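Local coordinates for protein beta-1,3-glucosyltransferase (Paecilomyces sp. J18, PDB 5JVV) that belongs to the carbohydrate-active enzymes as a fungal glucosyltransferase, with a disulfide-bonded beta-sandwich fold of the kind found in glycoside hydrolase family 16, at residues Leu75-Lys80 with Gln239-Asp244; Val86-Lys91 with Asn292-Tyr297; Thr150-Gln155 with Gly164-Gly169. All blocks are in the same frame, centred on the assembly; numbering follows the deposited sequence. Where two conformers were deposited one is given.

Interaction 1: Leu75-Lys80 with Gln239-Asp244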
ATOM      1  N   LEU A  75       4.993   2.291   8.927  1.00  9.35           N
ATOM      2  CA  LEU A  75       6.401   2.610   8.730  1.00  9.75           C
ATOM      3  C   LEU A  75       6.534   3.683   7.656  1.00 11.05           C
ATOM      4  O   LEU A  75       5.964   3.550   6.581  1.00 10.44           O
ATOM      5  CB  LEU A  75       7.161   1.355   8.300  1.00 10.51           C
ATOM      6  CG  LEU A  75       7.605   0.407   9.418  1.00  9.39           C
ATOM      7  CD1 LEU A  75       6.415  -0.147  10.186  1.00 14.34           C
ATOM      8  CD2 LEU A  75       8.463  -0.729   8.861  1.00 11.77           C
ATOM      9  N   GLU A  76       7.278   4.743   7.963  1.00 10.94           N
ATOM     10  CA  GLU A  76       7.487   5.853   7.039  1.00  9.78           C
ATOM     11  C   GLU A  76       8.988   6.021   6.841  1.00 11.14           C
ATOM     12  O   GLU A  76       9.726   6.151   7.812  1.00 13.03           O
ATOM     13  CB  GLU A  76       6.859   7.140   7.587  1.00 12.62           C
ATOM     14  CG  GLU A  76       5.365   7.014   7.864  1.00 12.67           C
ATOM     15  CD  GLU A  76       4.752   8.267   8.446  1.00 22.91           C
ATOM     16  OE1 GLU A  76       5.509   9.195   8.805  1.00 33.57           O
ATOM     17  OE2 GLU A  76       3.509   8.324   8.544  1.00 16.02           O
ATOM     18  N   SER A  77       9.451   6.007   5.596  1.00 10.42           N
ATOM     19  CA  SER A  77      10.890   6.006   5.363  1.00 10.05           C
ATOM     20  C   SER A  77      11.547   7.275   5.900  1.00 13.37           C
ATOM     21  O   SER A  77      10.969   8.353   5.848  1.00 13.79           O
ATOM     22  CB  SER A  77      11.221   5.816   3.880  1.00 13.88           C
ATOM     23  OG  SER A  77      10.775   6.918   3.106  1.00 12.73           O
ATOM     24  N   THR A  78      12.749   7.127   6.446  1.00 17.85           N
ATOM     25  CA  THR A  78      13.494   8.281   6.931  1.00 18.80           C
ATOM     26  C   THR A  78      14.051   9.090   5.764  1.00 18.50           C
ATOM     27  O   THR A  78      14.013  10.320   5.785  1.00 30.13           O
ATOM     28  CB  THR A  78      14.606   7.866   7.903  1.00 22.32           C
ATOM     29  OG1 THR A  78      15.374   6.797   7.338  1.00 29.25           O
ATOM     30  CG2 THR A  78      13.983   7.375   9.185  1.00 18.61           C
ATOM     31  N   ASP A  79      14.543   8.398   4.743  1.00 17.75           N
ATOM     32  CA  ASP A  79      15.033   9.081   3.548  1.00 24.41           C
ATOM     33  C   ASP A  79      13.918   9.170   2.512  1.00 22.23           C
ATOM     34  O   ASP A  79      13.106   8.254   2.369  1.00 21.77           O
ATOM     35  CB  ASP A  79      16.251   8.362   2.965  1.00 31.20           C
ATOM     36  CG  ASP A  79      17.467   8.439   3.877  1.00 36.56           C
ATOM     37  OD1 ASP A  79      17.545   9.384   4.695  1.00 38.41           O
ATOM     38  OD2 ASP A  79      18.348   7.559   3.769  1.00 37.64           O
ATOM     39  N   LYS A  80      13.877  10.277   1.785  1.00 16.63           N
ATOM     40  CA  LYS A  80      12.831  10.467   0.797  1.00 14.53           C
ATOM     41  C   LYS A  80      13.290  10.089  -0.608  1.00 17.28           C
ATOM     42  O   LYS A  80      14.483  10.082  -0.910  1.00 18.02           O
ATOM     43  CB  LYS A  80      12.345  11.916   0.817  1.00 16.32           C
ATOM     44  CG  LYS A  80      11.732  12.333   2.144  1.00 15.55           C
ATOM     45  CD  LYS A  80      11.336  13.804   2.109  1.00 17.06           C
ATOM     46  CE  LYS A  80      10.540  14.200   3.354  1.00 25.27           C
ATOM     47  NZ  LYS A  80      10.213  15.659   3.339  1.00 26.13           N
ATOM     48  N   GLN A 239       9.232  12.249  -1.631  1.00 12.09           N
ATOM     49  CA  GLN A 239       8.183  11.531  -0.905  1.00 11.98           C
ATOM     50  C   GLN A 239       8.784  10.550   0.080  1.00 11.70           C
ATOM     51  O   GLN A 239       9.824   9.968  -0.191  1.00 13.22           O
ATOM     52  CB  GLN A 239       7.330  10.711  -1.886  1.00 12.67           C
ATOM     53  CG  GLN A 239       6.605  11.530  -2.945  1.00 12.42           C
ATOM     54  CD  GLN A 239       5.398  12.239  -2.387  1.00 14.82           C
ATOM     55  OE1 GLN A 239       4.382  11.612  -2.079  1.00 14.11           O
ATOM     56  NE2 GLN A 239       5.499  13.563  -2.238  1.00 15.78           N
ATOM     57  N   LYS A 240       8.112  10.350   1.203  1.00 10.89           N
ATOM     58  CA  LYS A 240       8.423   9.226   2.079  1.00 12.30           C
ATOM     59  C   LYS A 240       7.638   8.017   1.597  1.00 10.77           C
ATOM     60  O   LYS A 240       6.479   8.157   1.200  1.00 13.65           O
ATOM     61  CB  LYS A 240       8.000   9.541   3.508  1.00 15.54           C
ATOM     62  CG  LYS A 240       8.817  10.631   4.168  1.00 21.24           C
ATOM     63  CD  LYS A 240       8.305  10.907   5.570  1.00 23.85           C
ATOM     64  CE  LYS A 240       6.875  11.427   5.544  1.00 29.04           C
ATOM     65  NZ  LYS A 240       6.512  12.137   6.814  1.00 32.90           N
ATOM     66  N   LEU A 241       8.265   6.845   1.642  1.00 11.33           N
ATOM     67  CA  LEU A 241       7.570   5.584   1.376  1.00  9.72           C
ATOM     68  C   LEU A 241       6.914   5.085   2.657  1.00 11.29           C
ATOM     69  O   LEU A 241       7.510   5.159   3.737  1.00 12.31           O
ATOM     70  CB  LEU A 241       8.552   4.535   0.859  1.00  8.42           C
ATOM     71  CG  LEU A 241       9.256   4.878  -0.456  1.00 10.91           C
ATOM     72  CD1 LEU A 241      10.312   3.837  -0.819  1.00 12.87           C
ATOM     73  CD2 LEU A 241       8.235   4.997  -1.562  1.00 18.53           C
ATOM     74  N   VAL A 242       5.694   4.567   2.539  1.00  9.38           N
ATOM     75  CA  VAL A 242       4.924   4.155   3.710  1.00  7.85           C
ATOM     76  C   VAL A 242       4.314   2.778   3.506  1.00  8.83           C
ATOM     77  O   VAL A 242       3.735   2.495   2.455  1.00  8.94           O
ATOM     78  CB  VAL A 242       3.768   5.144   4.011  1.00  9.38           C
ATOM     79  CG1 VAL A 242       3.048   4.755   5.306  1.00  9.79           C
ATOM     80  CG2 VAL A 242       4.283   6.584   4.099  1.00 10.04           C
ATOM     81  N   PHE A 243       4.467   1.918   4.509  1.00  7.21           N
ATOM     82  CA  PHE A 243       3.727   0.666   4.570  1.00  7.24           C
ATOM     83  C   PHE A 243       2.875   0.747   5.816  1.00  8.45           C
ATOM     84  O   PHE A 243       3.380   1.054   6.896  1.00  9.88           O
ATOM     85  CB  PHE A 243       4.646  -0.559   4.718  1.00  7.50           C
ATOM     86  CG  PHE A 243       5.412  -0.932   3.476  1.00  8.24           C
ATOM     87  CD1 PHE A 243       4.879  -1.827   2.548  1.00 10.40           C
ATOM     88  CD2 PHE A 243       6.686  -0.415   3.244  1.00  9.67           C
ATOM     89  CE1 PHE A 243       5.594  -2.184   1.409  1.00  9.97           C
ATOM     90  CE2 PHE A 243       7.405  -0.769   2.111  1.00 11.60           C
ATOM     91  CZ  PHE A 243       6.856  -1.653   1.189  1.00 10.98           C
ATOM     92  N   ASP A 244       1.584   0.462   5.691  1.00  7.06           N
ATOM     93  CA  ASP A 244       0.757   0.398   6.884  1.00  7.02           C
ATOM     94  C   ASP A 244      -0.384  -0.583   6.697  1.00  8.74           C
ATOM     95  O   ASP A 244      -0.655  -1.028   5.577  1.00  9.10           O
ATOM     96  CB  ASP A 244       0.248   1.798   7.288  1.00  8.89           C
ATOM     97  CG  ASP A 244      -0.858   2.310   6.388  1.00  9.83           C
ATOM     98  OD1 ASP A 244      -0.701   3.406   5.800  1.00 10.25           O
ATOM     99  OD2 ASP A 244      -1.905   1.636   6.281  1.00  9.26           O
TER
HETATM  100  O   HOH W   1       7.786  10.538   9.016  1.00 24.98           O
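Phe-243 turns its ring away from strand 75-77 into the core, where it stacks with Phe-104 and meets Trp-289 edge-to-face. A second flat group, the carboxylate of Glu-76, lies on the opposite face of the sheet together with Val-242. One oxygen, OE2, pairs with Arg-74; the other, OE1, reaches obliquely across to Lys-240, a long salt bridge with OE1 and NZ 3.7 Å apart. Water 1 closes this gap, donating to Glu-76 OE1 and accepting from Lys-240 NZ at 3.0 Å. Extended beyond CG, the Glu-76 chain lies alongside Val-242, its CG 3.9 Å from Val-242 CG2.

Between the antiparallel backbones, Leu-75 and Phe-243 exchange two hydrogen bonds, and Ser-77 N donates to Leu-241 O at 2.8 Å. The ladder then changes character. Leu-241 N is taken by Ser-77 OG at 2.9 Å, with OG in the crowded position between backbone N and carbonyl carbon (chi1 66°). The same hydroxyl donates to Asp-79 O at 2.8 Å, from above the carbonyl plane. Beyond it Lys-80 runs beside Lys-240, CG to CG 3.9 Å, and its ammonium pairs with Asp-109. With one bond accepted and one donated, the buried Ser-77 hydroxyl is satisfied and ties the turn to the strand end, while the neighbouring carboxylates probably ease repulsion between the two lysines.

Interaction 2: Val86-Lys91 with Asn292-Tyr297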
ATOM      1  N   VAL A  86      11.463   2.657  -7.855  1.00  8.84           N
ATOM      2  CA  VAL A  86      11.279   1.977  -6.582  1.00 12.09           C
ATOM      3  C   VAL A  86      10.873   0.536  -6.882  1.00 13.41           C
ATOM      4  O   VAL A  86       9.938   0.300  -7.644  1.00 12.34           O
ATOM      5  CB  VAL A  86      10.197   2.653  -5.737  1.00 11.87           C
ATOM      6  CG1 VAL A  86       9.928   1.847  -4.466  1.00 10.17           C
ATOM      7  CG2 VAL A  86      10.608   4.075  -5.394  1.00 13.16           C
ATOM      8  N   ILE A  87      11.587  -0.422  -6.297  1.00 11.30           N
ATOM      9  CA  ILE A  87      11.291  -1.835  -6.505  1.00 11.49           C
ATOM     10  C   ILE A  87      11.036  -2.488  -5.162  1.00 10.62           C
ATOM     11  O   ILE A  87      11.926  -2.531  -4.317  1.00 10.22           O
ATOM     12  CB  ILE A  87      12.479  -2.565  -7.166  1.00 12.79           C
ATOM     13  CG1 ILE A  87      12.917  -1.829  -8.437  1.00 19.44           C
ATOM     14  CG2 ILE A  87      12.126  -4.032  -7.444  1.00 15.48           C
ATOM     15  CD1 ILE A  87      12.056  -2.120  -9.642  1.00 24.82           C
ATOM     16  N   ALA A  88       9.822  -2.982  -4.950  1.00  9.46           N
ATOM     17  CA  ALA A  88       9.498  -3.673  -3.708  1.00  9.43           C
ATOM     18  C   ALA A  88       9.168  -5.128  -3.982  1.00 12.03           C
ATOM     19  O   ALA A  88       8.194  -5.420  -4.681  1.00 10.52           O
ATOM     20  CB  ALA A  88       8.337  -2.998  -3.016  1.00 11.18           C
ATOM     21  N   ASP A  89       9.981  -6.040  -3.444  1.00 10.11           N
ATOM     22  CA  ASP A  89       9.683  -7.460  -3.542  1.00  9.06           C
ATOM     23  C   ASP A  89       8.921  -7.862  -2.284  1.00 11.78           C
ATOM     24  O   ASP A  89       9.472  -7.854  -1.182  1.00 10.17           O
ATOM     25  CB  ASP A  89      10.974  -8.275  -3.738  1.00  8.93           C
ATOM     26  CG  ASP A  89      10.719  -9.764  -3.876  1.00 10.22           C
ATOM     27  OD1 ASP A  89       9.827 -10.292  -3.188  1.00  9.66           O
ATOM     28  OD2 ASP A  89      11.445 -10.427  -4.658  1.00 12.96           O
ATOM     29  N   ILE A  90       7.642  -8.196  -2.458  1.00  8.48           N
ATOM     30  CA  ILE A  90       6.737  -8.444  -1.342  1.00  8.32           C
ATOM     31  C   ILE A  90       6.209  -9.874  -1.440  1.00 10.33           C
ATOM     32  O   ILE A  90       5.594 -10.247  -2.439  1.00 11.71           O
ATOM     33  CB  ILE A  90       5.568  -7.433  -1.384  1.00  8.14           C
ATOM     34  CG1 ILE A  90       6.114  -6.002  -1.319  1.00  8.98           C
ATOM     35  CG2 ILE A  90       4.574  -7.687  -0.253  1.00  9.63           C
ATOM     36  CD1 ILE A  90       5.128  -4.935  -1.770  1.00 10.58           C
ATOM     37  N   LYS A  91       6.469 -10.681  -0.417  1.00  9.27           N
ATOM     38  CA  LYS A  91       6.035 -12.072  -0.416  1.00 11.13           C
ATOM     39  C   LYS A  91       4.560 -12.200  -0.021  1.00 10.70           C
ATOM     40  O   LYS A  91       3.849 -13.086  -0.500  1.00 12.93           O
ATOM     41  CB  LYS A  91       6.921 -12.900   0.528  1.00 11.96           C
ATOM     42  CG  LYS A  91       6.506 -14.362   0.649  1.00 18.20           C
ATOM     43  CD  LYS A  91       7.223 -15.075   1.788  1.00 32.63           C
ATOM     44  CE  LYS A  91       8.713 -15.224   1.529  1.00 40.79           C
ATOM     45  NZ  LYS A  91       8.981 -16.099   0.351  1.00 47.86           N
ATOM     46  N   ASN A 292      10.335  -8.909   1.247  1.00  9.90           N
ATOM     47  CA  ASN A 292      11.671  -9.444   0.979  1.00  9.32           C
ATOM     48  C   ASN A 292      12.721  -8.348   0.886  1.00 10.82           C
ATOM     49  O   ASN A 292      13.766  -8.416   1.540  1.00 12.31           O
ATOM     50  CB  ASN A 292      11.678 -10.267  -0.309  1.00  8.94           C
ATOM     51  CG  ASN A 292      11.169 -11.664  -0.097  1.00 10.41           C
ATOM     52  OD1 ASN A 292      11.419 -12.277   0.946  1.00 12.08           O
ATOM     53  ND2 ASN A 292      10.449 -12.186  -1.081  1.00 12.47           N
ATOM     54  N   TYR A 293      12.459  -7.344   0.058  1.00  9.03           N
ATOM     55  CA  TYR A 293      13.377  -6.214  -0.019  1.00 10.09           C
ATOM     56  C   TYR A 293      12.739  -4.988  -0.611  1.00  9.85           C
ATOM     57  O   TYR A 293      11.695  -5.064  -1.262  1.00 11.48           O
ATOM     58  CB  TYR A 293      14.637  -6.562  -0.821  1.00 10.93           C
ATOM     59  CG  TYR A 293      14.443  -6.848  -2.301  1.00 11.03           C
ATOM     60  CD1 TYR A 293      14.277  -5.815  -3.230  1.00 10.99           C
ATOM     61  CD2 TYR A 293      14.479  -8.154  -2.775  1.00 13.62           C
ATOM     62  CE1 TYR A 293      14.135  -6.091  -4.592  1.00 13.79           C
ATOM     63  CE2 TYR A 293      14.343  -8.433  -4.126  1.00 13.53           C
ATOM     64  CZ  TYR A 293      14.169  -7.404  -5.027  1.00 14.19           C
ATOM     65  OH  TYR A 293      14.033  -7.689  -6.372  1.00 17.66           O
ATOM     66  N   LEU A 294      13.391  -3.855  -0.373  1.00  9.83           N
ATOM     67  CA  LEU A 294      13.021  -2.598  -1.006  0.75 10.62           C
ATOM     68  C   LEU A 294      14.286  -1.998  -1.600  1.00 10.86           C
ATOM     69  O   LEU A 294      15.260  -1.750  -0.881  1.00 12.72           O
ATOM     70  CB  LEU A 294      12.393  -1.643   0.014  0.75 11.17           C
ATOM     71  CG  LEU A 294      12.073  -0.228  -0.473  0.75 13.46           C
ATOM     72  CD1 LEU A 294      11.127  -0.275  -1.658  0.75 13.99           C
ATOM     73  CD2 LEU A 294      11.484   0.601   0.664  0.75 12.54           C
ATOM     74  N   LYS A 295      14.289  -1.793  -2.910  1.00 10.15           N
ATOM     75  CA  LYS A 295      15.442  -1.198  -3.582  1.00 11.53           C
ATOM     76  C   LYS A 295      15.033   0.053  -4.345  1.00 12.12           C
ATOM     77  O   LYS A 295      13.991   0.073  -5.007  1.00 13.56           O
ATOM     78  CB  LYS A 295      16.123  -2.218  -4.505  1.00 10.75           C
ATOM     79  CG  LYS A 295      16.753  -3.364  -3.715  1.00 11.55           C
ATOM     80  CD  LYS A 295      17.326  -4.480  -4.576  1.00 15.07           C
ATOM     81  CE  LYS A 295      17.780  -5.619  -3.669  1.00 19.59           C
ATOM     82  NZ  LYS A 295      18.412  -6.742  -4.410  1.00 18.08           N
ATOM     83  N   THR A 296      15.839   1.110  -4.238  1.00 12.62           N
ATOM     84  CA  THR A 296      15.563   2.348  -4.959  1.00 13.93           C
ATOM     85  C   THR A 296      16.712   2.654  -5.911  1.00 11.70           C
ATOM     86  O   THR A 296      17.859   2.259  -5.661  1.00 13.16           O
ATOM     87  CB  THR A 296      15.361   3.524  -3.995  1.00 16.10           C
ATOM     88  OG1 THR A 296      16.547   3.691  -3.209  1.00 18.95           O
ATOM     89  CG2 THR A 296      14.185   3.265  -3.069  1.00 16.19           C
ATOM     90  N   TYR A 297      16.399   3.336  -7.009  1.00 13.60           N
ATOM     91  CA  TYR A 297      17.386   3.647  -8.037  1.00 13.80           C
ATOM     92  C   TYR A 297      17.199   5.084  -8.495  1.00 15.55           C
ATOM     93  O   TYR A 297      16.093   5.628  -8.444  1.00 16.28           O
ATOM     94  CB  TYR A 297      17.223   2.724  -9.252  1.00 14.30           C
ATOM     95  CG  TYR A 297      17.398   1.254  -8.964  1.00 16.53           C
ATOM     96  CD1 TYR A 297      18.596   0.610  -9.254  1.00 17.05           C
ATOM     97  CD2 TYR A 297      16.360   0.504  -8.426  1.00 15.87           C
ATOM     98  CE1 TYR A 297      18.757  -0.735  -8.996  1.00 18.87           C
ATOM     99  CE2 TYR A 297      16.512  -0.838  -8.164  1.00 19.58           C
ATOM    100  CZ  TYR A 297      17.710  -1.453  -8.454  1.00 19.40           C
ATOM    101  OH  TYR A 297      17.852  -2.796  -8.189  1.00 24.51           O
TER
HETATM  102  O   HOH W   2      12.809  -9.833  -6.910  1.00 15.14           O
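Asp-89 makes the closest side-chain contacts, meeting Asn-292 and Tyr-293 together. The strand pairing sets its CB over one face of the Tyr-293 ring, a CH-pi contact with CB 3.5 Å from the ring centroid, and CG, anti to the backbone N (chi1 -179°), sends the carboxylate on to Asn-292 and water 2. Asn-292 ND2 donates to Asp-89 OD1 at 2.9 Å; the bond is nearly straight and lies in the amide plane, but it meets the carboxylate from above its plane. The same OD1 forms a salt bridge with Arg-202, which should favour the charged carboxylate. Water 2 donates to Asp-89 OD2 and also hydrogen-bonds Tyr-293 OH, at 2.5 Å. Lys-295 CE covers the opposite face of the tyrosine ring, near its rim, so the phenol is held between an aspartate methylene and a lysine chain whose ammonium goes on to Asp-212.

Ile-87 shares this face of the sheet, placing CG2 beside Tyr-293 and CG1 3.7 Å from Tyr-297 CE2. On the other face Leu-294 CD1 packs on Val-86 CG1 at 3.7 Å and also touches the methyl of Ala-88.

The backbones fix these positions. Ile-87 and Lys-295 exchange two bonds, the one from Lys-295 N to Ile-87 O almost straight at 175°. Asp-89 N donates to Tyr-293 O, while Asp-89 O accepts twice, from Asn-292 N at 2.8 Å and from Tyr-293 N at 3.3 Å. Farther out, strand 184-190 flanks strand 84-90 along its other edge. Two residues, Asn-292 and Tyr-293, facing the single Asp-89 make a classic beta bulge, set here at one end of an antiparallel pair within the beta sandwich.

Interaction 3: Thr150-Gln155 with Gly164-Gly169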
ATOM      1  N   THR A 150      -7.290  -1.162 -15.503  1.00 13.02           N
ATOM      2  CA  THR A 150      -8.451  -0.461 -16.040  1.00 15.58           C
ATOM      3  C   THR A 150      -8.681   0.824 -15.265  1.00 13.83           C
ATOM      4  O   THR A 150      -8.866   0.793 -14.047  1.00 13.52           O
ATOM      5  CB  THR A 150      -9.715  -1.340 -15.954  1.00 16.25           C
ATOM      6  OG1 THR A 150      -9.503  -2.562 -16.674  1.00 17.15           O
ATOM      7  CG2 THR A 150     -10.913  -0.616 -16.560  1.00 18.27           C
ATOM      8  N   THR A 151      -8.671   1.957 -15.961  1.00 15.26           N
ATOM      9  CA  THR A 151      -8.926   3.237 -15.300  1.00 13.20           C
ATOM     10  C   THR A 151     -10.403   3.346 -14.933  1.00 13.88           C
ATOM     11  O   THR A 151     -11.274   3.179 -15.798  1.00 16.34           O
ATOM     12  CB  THR A 151      -8.559   4.423 -16.203  1.00 12.85           C
ATOM     13  OG1 THR A 151      -7.158   4.374 -16.515  1.00 14.54           O
ATOM     14  CG2 THR A 151      -8.889   5.732 -15.497  1.00 14.31           C
ATOM     15  N   THR A 152     -10.685   3.589 -13.652  1.00 14.23           N
ATOM     16  CA  THR A 152     -12.071   3.750 -13.197  1.00 13.85           C
ATOM     17  C   THR A 152     -12.413   5.197 -12.847  1.00 16.60           C
ATOM     18  O   THR A 152     -13.579   5.551 -12.727  1.00 16.57           O
ATOM     19  CB  THR A 152     -12.404   2.816 -12.013  1.00 19.84           C
ATOM     20  OG1 THR A 152     -11.503   3.068 -10.934  1.00 18.19           O
ATOM     21  CG2 THR A 152     -12.275   1.365 -12.428  1.00 19.39           C
ATOM     22  N   SER A 153     -11.390   6.025 -12.670  1.00 14.36           N
ATOM     23  CA  SER A 153     -11.565   7.458 -12.460  0.59 14.95           C
ATOM     24  C   SER A 153     -10.355   8.161 -13.054  1.00 17.20           C
ATOM     25  O   SER A 153      -9.223   7.830 -12.695  1.00 14.77           O
ATOM     26  CB  SER A 153     -11.675   7.765 -10.964  0.59 18.99           C
ATOM     27  OG  SER A 153     -11.609   9.160 -10.725  0.59 20.26           O
ATOM     28  N   ASN A 154     -10.574   9.118 -13.953  1.00 13.64           N
ATOM     29  CA  ASN A 154      -9.445   9.735 -14.649  1.00 11.83           C
ATOM     30  C   ASN A 154      -8.958  11.110 -14.180  1.00 12.30           C
ATOM     31  O   ASN A 154      -7.972  11.609 -14.702  1.00 13.77           O
ATOM     32  CB  ASN A 154      -9.660   9.742 -16.169  1.00 19.13           C
ATOM     33  CG  ASN A 154     -10.826  10.606 -16.596  1.00 22.68           C
ATOM     34  OD1 ASN A 154     -11.403  11.339 -15.794  1.00 24.42           O
ATOM     35  ND2 ASN A 154     -11.186  10.515 -17.868  1.00 28.00           N
ATOM     36  N   GLN A 155      -9.629  11.729 -13.213  1.00 10.85           N
ATOM     37  CA  GLN A 155      -9.179  13.030 -12.705  1.00 10.95           C
ATOM     38  C   GLN A 155      -8.477  12.888 -11.361  1.00 14.36           C
ATOM     39  O   GLN A 155      -9.086  12.458 -10.382  1.00 14.17           O
ATOM     40  CB  GLN A 155     -10.356  14.003 -12.577  1.00 11.76           C
ATOM     41  CG  GLN A 155     -11.054  14.306 -13.898  1.00 11.32           C
ATOM     42  CD  GLN A 155     -10.259  15.241 -14.798  1.00 11.93           C
ATOM     43  OE1 GLN A 155      -9.299  15.882 -14.366  1.00 14.49           O
ATOM     44  NE2 GLN A 155     -10.682  15.346 -16.052  1.00 12.79           N
ATOM     45  N   GLY A 164      -9.762  10.856  -6.619  1.00 18.25           N
ATOM     46  CA  GLY A 164      -8.462  10.850  -7.272  1.00 15.73           C
ATOM     47  C   GLY A 164      -8.556  10.059  -8.562  1.00 12.76           C
ATOM     48  O   GLY A 164      -9.650   9.672  -8.973  1.00 15.60           O
ATOM     49  N   CYS A 165      -7.424   9.837  -9.231  1.00 10.72           N
ATOM     50  CA  CYS A 165      -7.426   9.016 -10.432  1.00 10.72           C
ATOM     51  C   CYS A 165      -7.045   7.587 -10.074  1.00 13.82           C
ATOM     52  O   CYS A 165      -6.001   7.335  -9.467  1.00 13.24           O
ATOM     53  CB  CYS A 165      -6.515   9.595 -11.524  1.00 12.11           C
ATOM     54  SG  CYS A 165      -4.834   9.968 -10.985  1.00 12.85           S
ATOM     55  N   VAL A 166      -7.921   6.660 -10.442  1.00 11.76           N
ATOM     56  CA  VAL A 166      -7.865   5.295  -9.946  1.00 11.48           C
ATOM     57  C   VAL A 166      -7.736   4.333 -11.109  1.00 10.22           C
ATOM     58  O   VAL A 166      -8.483   4.433 -12.085  1.00 10.81           O
ATOM     59  CB  VAL A 166      -9.159   4.957  -9.186  1.00 15.48           C
ATOM     60  CG1 VAL A 166      -9.162   3.499  -8.767  1.00 14.97           C
ATOM     61  CG2 VAL A 166      -9.340   5.894  -7.988  1.00 14.84           C
ATOM     62  N   VAL A 167      -6.782   3.407 -11.011  1.00 12.37           N
ATOM     63  CA  VAL A 167      -6.642   2.328 -11.982  1.00 10.19           C
ATOM     64  C   VAL A 167      -6.736   0.992 -11.243  1.00 12.55           C
ATOM     65  O   VAL A 167      -5.992   0.737 -10.281  1.00 12.18           O
ATOM     66  CB  VAL A 167      -5.299   2.407 -12.751  1.00 12.34           C
ATOM     67  CG1 VAL A 167      -5.171   1.261 -13.765  1.00 11.28           C
ATOM     68  CG2 VAL A 167      -5.163   3.748 -13.455  1.00 12.87           C
ATOM     69  N   GLN A 168      -7.670   0.148 -11.670  1.00 12.72           N
ATOM     70  CA  GLN A 168      -7.822  -1.177 -11.071  1.00 13.77           C
ATOM     71  C   GLN A 168      -6.813  -2.154 -11.664  1.00 14.49           C
ATOM     72  O   GLN A 168      -6.693  -2.277 -12.886  1.00 13.83           O
ATOM     73  CB  GLN A 168      -9.246  -1.699 -11.296  1.00 17.44           C
ATOM     74  CG  GLN A 168      -9.434  -3.153 -10.852  1.00 25.56           C
ATOM     75  CD  GLN A 168     -10.842  -3.674 -11.081  1.00 35.20           C
ATOM     76  OE1 GLN A 168     -11.272  -3.855 -12.222  1.00 40.71           O
ATOM     77  NE2 GLN A 168     -11.563  -3.928  -9.992  1.00 31.17           N
ATOM     78  N   GLY A 169      -6.091  -2.857 -10.794  1.00 12.48           N
ATOM     79  CA  GLY A 169      -5.109  -3.838 -11.222  1.00 13.28           C
ATOM     80  C   GLY A 169      -5.741  -5.127 -11.719  1.00 12.67           C
ATOM     81  O   GLY A 169      -6.949  -5.314 -11.620  1.00 15.66           O
TER
HETATM   82  O   HOH W   3     -10.233  13.427  -8.258  1.00 18.19           O
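Packing is tightest around Val-166, which both Thr-152 and Ser-153 face, a classic beta bulge that shifts the register of the hairpin by one. Val-166 O accepts from Thr-152 N at 2.8 Å and only weakly from Ser-153 N, while Val-166 N returns a bond to Ser-153 O. The Ser-153 hydroxyl, anti to its backbone N (chi1 170°), reaches across to the residue just before strand 165-168 and donates to Gly-164 O at 2.7 Å, in the carbonyl plane. Thr-152 OG1 crosses obliquely to lie only 3.2 Å from Val-166 CG1, and on the other face Thr-151 OG1 sits 3.7 Å from Val-167 CG2 while bonding to Gln-147.

Toward solvent the side-chain packing thins out at exposed Thr-150, though its backbone pair with Gln-168 stays short; the bond from Gln-168 N enters above the plane of the Thr-150 carbonyl. At the loop end two carbonyl oxygens that cannot bond each other, Gln-155 O and Gly-164 O, approach to 3.2 Å. Water 3 donates to Gln-155 O at 2.6 Å and is weakly bonded by Gly-164 N. Cys-165, next to Gly-164, is joined by a disulfide to Cys-156, which closes the base of the hairpin loop. Strand 165-168 is flanked by strand 150-153 along one edge and by strand 130-134 along the other, with Phe-226 of strand 224-226 against Cys-165 and Val-167.

Interactions 1 and 2 lie in different sheets of the sandwich and meet across its core, their centres 13 Å apart. Leu-241 CD1 touches Leu-294 CD2 at 3.7 Å, and Phe-243 CE1 comes within 4.2 Å of Ile-90 CD1. Strands 70-77 and 84-90 follow each other in the chain, one in each sheet, and the two pairings interlock along the sequence. Interaction 3 belongs to the same mixed sheet as interaction 1 but stands well apart: centres about 24 Å from those of both other contacts, nearest atoms about 13 Å from interaction 1. It is a local hairpin formed in the sequence that both long-range pairings span.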